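Local coordinates for DNA repair protein RecN (Deinococcus radiodurans, PDB 4ABY) that hydrolyses ATP as an SMC-like protein and probably takes part in recombinational repair of DNA double-strand breaks, at residues H364-E369 and H380-L384. Residues are numbered along the deposited sequence.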
ATOM      1  N   HIS A 364       4.543   4.262 -18.117  1.00 19.71           N
ATOM      2  CA  HIS A 364       5.915   3.911 -18.409  1.00 19.50           C
ATOM      3  C   HIS A 364       6.053   2.410 -18.300  1.00 22.06           C
ATOM      4  O   HIS A 364       5.687   1.818 -17.288  1.00 25.11           O
ATOM      5  CB  HIS A 364       6.858   4.621 -17.441  1.00 23.32           C
ATOM      6  CG  HIS A 364       6.714   6.111 -17.451  1.00 27.15           C
ATOM      7  ND1 HIS A 364       7.438   6.923 -18.296  1.00 23.97           N
ATOM      8  CD2 HIS A 364       5.914   6.934 -16.732  1.00 24.13           C
ATOM      9  CE1 HIS A 364       7.096   8.183 -18.092  1.00 24.04           C
ATOM     10  NE2 HIS A 364       6.174   8.216 -17.146  1.00 24.07           N
ATOM     11  N   HIS A 365       6.558   1.793 -19.358  1.00 22.98           N
ATOM     12  CA  HIS A 365       6.711   0.349 -19.390  1.00 22.59           C
ATOM     13  C   HIS A 365       8.189   0.001 -19.275  1.00 25.25           C
ATOM     14  O   HIS A 365       8.974   0.247 -20.190  1.00 24.84           O
ATOM     15  CB  HIS A 365       6.116  -0.216 -20.679  1.00 26.07           C
ATOM     16  CG  HIS A 365       6.061  -1.713 -20.721  1.00 24.89           C
ATOM     17  ND1 HIS A 365       5.028  -2.401 -21.320  1.00 21.13           N
ATOM     18  CD2 HIS A 365       6.911  -2.650 -20.240  1.00 22.96           C
ATOM     19  CE1 HIS A 365       5.247  -3.699 -21.207  1.00 24.09           C
ATOM     20  NE2 HIS A 365       6.381  -3.877 -20.556  1.00 22.82           N
ATOM     21  N   TYR A 366       8.567  -0.552 -18.129  1.00 21.49           N
ATOM     22  CA  TYR A 366       9.944  -0.945 -17.893  1.00 22.31           C
ATOM     23  C   TYR A 366      10.094  -2.431 -18.153  1.00 25.59           C
ATOM     24  O   TYR A 366       9.210  -3.211 -17.813  1.00 29.10           O
ATOM     25  CB  TYR A 366      10.354  -0.609 -16.458  1.00 21.33           C
ATOM     26  CG  TYR A 366      10.372   0.873 -16.176  1.00 21.24           C
ATOM     27  CD1 TYR A 366      11.506   1.631 -16.423  1.00 20.91           C
ATOM     28  CD2 TYR A 366       9.253   1.516 -15.679  1.00 21.96           C
ATOM     29  CE1 TYR A 366      11.524   2.988 -16.177  1.00 24.53           C
ATOM     30  CE2 TYR A 366       9.261   2.875 -15.429  1.00 24.63           C
ATOM     31  CZ  TYR A 366      10.399   3.605 -15.683  1.00 26.88           C
ATOM     32  OH  TYR A 366      10.412   4.960 -15.435  1.00 32.03           O
ATOM     33  N   LYS A 367      11.200  -2.828 -18.771  1.00 25.20           N
ATOM     34  CA  LYS A 367      11.468  -4.246 -18.956  1.00 27.03           C
ATOM     35  C   LYS A 367      12.677  -4.660 -18.138  1.00 26.18           C
ATOM     36  O   LYS A 367      13.744  -4.056 -18.232  1.00 28.78           O
ATOM     37  CB  LYS A 367      11.679  -4.598 -20.431  1.00 27.93           C
ATOM     38  CG  LYS A 367      11.715  -6.099 -20.674  1.00 29.51           C
ATOM     39  CD  LYS A 367      11.997  -6.452 -22.124  1.00 32.27           C
ATOM     40  CE  LYS A 367      11.933  -7.962 -22.336  1.00 35.72           C
ATOM     41  NZ  LYS A 367      12.249  -8.354 -23.735  1.00 41.34           N
ATOM     42  N   VAL A 368      12.498  -5.686 -17.317  1.00 24.07           N
ATOM     43  CA  VAL A 368      13.599  -6.226 -16.548  1.00 24.16           C
ATOM     44  C   VAL A 368      14.240  -7.345 -17.357  1.00 24.92           C
ATOM     45  O   VAL A 368      13.584  -8.317 -17.733  1.00 25.09           O
ATOM     46  CB  VAL A 368      13.141  -6.735 -15.170  1.00 22.75           C
ATOM     47  CG1 VAL A 368      14.325  -7.257 -14.387  1.00 20.60           C
ATOM     48  CG2 VAL A 368      12.449  -5.623 -14.403  1.00 20.81           C
ATOM     49  N   GLU A 369      15.527  -7.183 -17.636  1.00 27.47           N
ATOM     50  CA  GLU A 369      16.250  -8.094 -18.512  1.00 28.17           C
ATOM     51  C   GLU A 369      17.444  -8.738 -17.835  1.00 26.89           C
ATOM     52  O   GLU A 369      17.753  -8.453 -16.684  1.00 26.67           O
ATOM     53  CB  GLU A 369      16.718  -7.368 -19.768  1.00 28.02           C
ATOM     54  CG  GLU A 369      15.643  -7.211 -20.812  1.00 32.19           C
ATOM     55  CD  GLU A 369      16.071  -6.296 -21.932  1.00 44.77           C
ATOM     56  OE1 GLU A 369      16.917  -5.412 -21.676  1.00 45.27           O
ATOM     57  OE2 GLU A 369      15.557  -6.458 -23.061  1.00 49.47           O
ATOM     58  N   HIS A 380      18.987  -6.236 -15.396  1.00 27.62           N
ATOM     59  CA  HIS A 380      19.175  -4.981 -16.096  1.00 27.60           C
ATOM     60  C   HIS A 380      17.794  -4.457 -16.475  1.00 26.76           C
ATOM     61  O   HIS A 380      16.929  -5.225 -16.875  1.00 31.03           O
ATOM     62  CB  HIS A 380      20.082  -5.228 -17.313  1.00 36.28           C
ATOM     63  CG  HIS A 380      19.846  -4.302 -18.467  1.00 46.66           C
ATOM     64  ND1 HIS A 380      20.213  -2.973 -18.446  1.00 53.04           N
ATOM     65  CD2 HIS A 380      19.318  -4.528 -19.695  1.00 43.24           C
ATOM     66  CE1 HIS A 380      19.896  -2.414 -19.602  1.00 50.81           C
ATOM     67  NE2 HIS A 380      19.353  -3.336 -20.377  1.00 52.36           N
ATOM     68  N   VAL A 381      17.570  -3.160 -16.305  1.00 29.02           N
ATOM     69  CA  VAL A 381      16.258  -2.571 -16.556  1.00 26.14           C
ATOM     70  C   VAL A 381      16.371  -1.481 -17.603  1.00 28.64           C
ATOM     71  O   VAL A 381      17.407  -0.827 -17.708  1.00 35.17           O
ATOM     72  CB  VAL A 381      15.674  -1.941 -15.281  1.00 23.57           C
ATOM     73  CG1 VAL A 381      14.363  -1.251 -15.584  1.00 23.98           C
ATOM     74  CG2 VAL A 381      15.492  -2.990 -14.200  1.00 26.28           C
ATOM     75  N   ARG A 382      15.310  -1.279 -18.375  1.00 29.50           N
ATOM     76  CA  ARG A 382      15.303  -0.216 -19.378  1.00 35.65           C
ATOM     77  C   ARG A 382      13.895   0.124 -19.853  1.00 31.46           C
ATOM     78  O   ARG A 382      13.060  -0.762 -20.028  1.00 30.78           O
ATOM     79  CB  ARG A 382      16.173  -0.606 -20.574  1.00 38.43           C
ATOM     80  CG  ARG A 382      15.653  -1.812 -21.317  1.00 37.46           C
ATOM     81  CD  ARG A 382      16.630  -2.315 -22.360  1.00 36.84           C
ATOM     82  NE  ARG A 382      15.983  -3.317 -23.198  1.00 37.42           N
ATOM     83  CZ  ARG A 382      15.312  -3.029 -24.307  1.00 39.36           C
ATOM     84  NH1 ARG A 382      15.223  -1.770 -24.711  1.00 41.57           N
ATOM     85  NH2 ARG A 382      14.739  -3.994 -25.013  1.00 34.26           N
ATOM     86  N   LEU A 383      13.642   1.413 -20.060  1.00 29.62           N
ATOM     87  CA  LEU A 383      12.367   1.884 -20.587  1.00 26.90           C
ATOM     88  C   LEU A 383      12.084   1.341 -21.984  1.00 32.29           C
ATOM     89  O   LEU A 383      13.005   1.098 -22.763  1.00 38.99           O
ATOM     90  CB  LEU A 383      12.360   3.406 -20.646  1.00 21.34           C
ATOM     91  CG  LEU A 383      11.448   4.125 -19.665  1.00 23.79           C
ATOM     92  CD1 LEU A 383      11.608   5.618 -19.832  1.00 26.69           C
ATOM     93  CD2 LEU A 383      10.009   3.706 -19.886  1.00 28.72           C
ATOM     94  N   LEU A 384      10.805   1.163 -22.298  1.00 31.92           N
ATOM     95  CA  LEU A 384      10.391   0.754 -23.636  1.00 33.03           C
ATOM     96  C   LEU A 384       9.835   1.946 -24.408  1.00 35.76           C
ATOM     97  O   LEU A 384       8.975   2.672 -23.917  1.00 39.12           O
ATOM     98  CB  LEU A 384       9.365  -0.377 -23.569  1.00 34.23           C
ATOM     99  CG  LEU A 384       9.873  -1.666 -22.922  1.00 32.58           C
ATOM    100  CD1 LEU A 384       8.890  -2.792 -23.160  1.00 33.50           C
ATOM    101  CD2 LEU A 384      11.252  -2.030 -23.456  1.00 31.82           C
TER
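Backbone hydrogen bonds pair the antiparallel strands 364-369 and 380-383: K367 N to R382 O (3.1 Å), R382 N to K367 O (3.2 Å), E369 N to H380 O (2.5 Å) and H380 N to E369 O (2.8 Å), with L384 N adding one to H365 O at 2.9 Å. They belong to the β-hairpin of strands 364-373 and 376-383, at the edge of the mixed sheet in the ATPase head, where 364-373 runs parallel to strand 62-67, which leads into the predicted P-loop; V368 touches A71 there. On the V368 face, its CG2 packs against V381 CG2 (4.0 Å), while L383 CD2 makes a CH-pi contact over the Y366 ring, whose stacking partner is F65. Charges gather on the opposite face: R382 NE forms a salt bridge with E369 OE1 at 2.8 Å, and R382 NH2 a second with E388 of helix 387-398. L384 CD1 makes a CH-pi contact over the H365 ring face, 3.8 Å from its centroid, and H365 NE2 is hydrogen-bonded to T66 OG1.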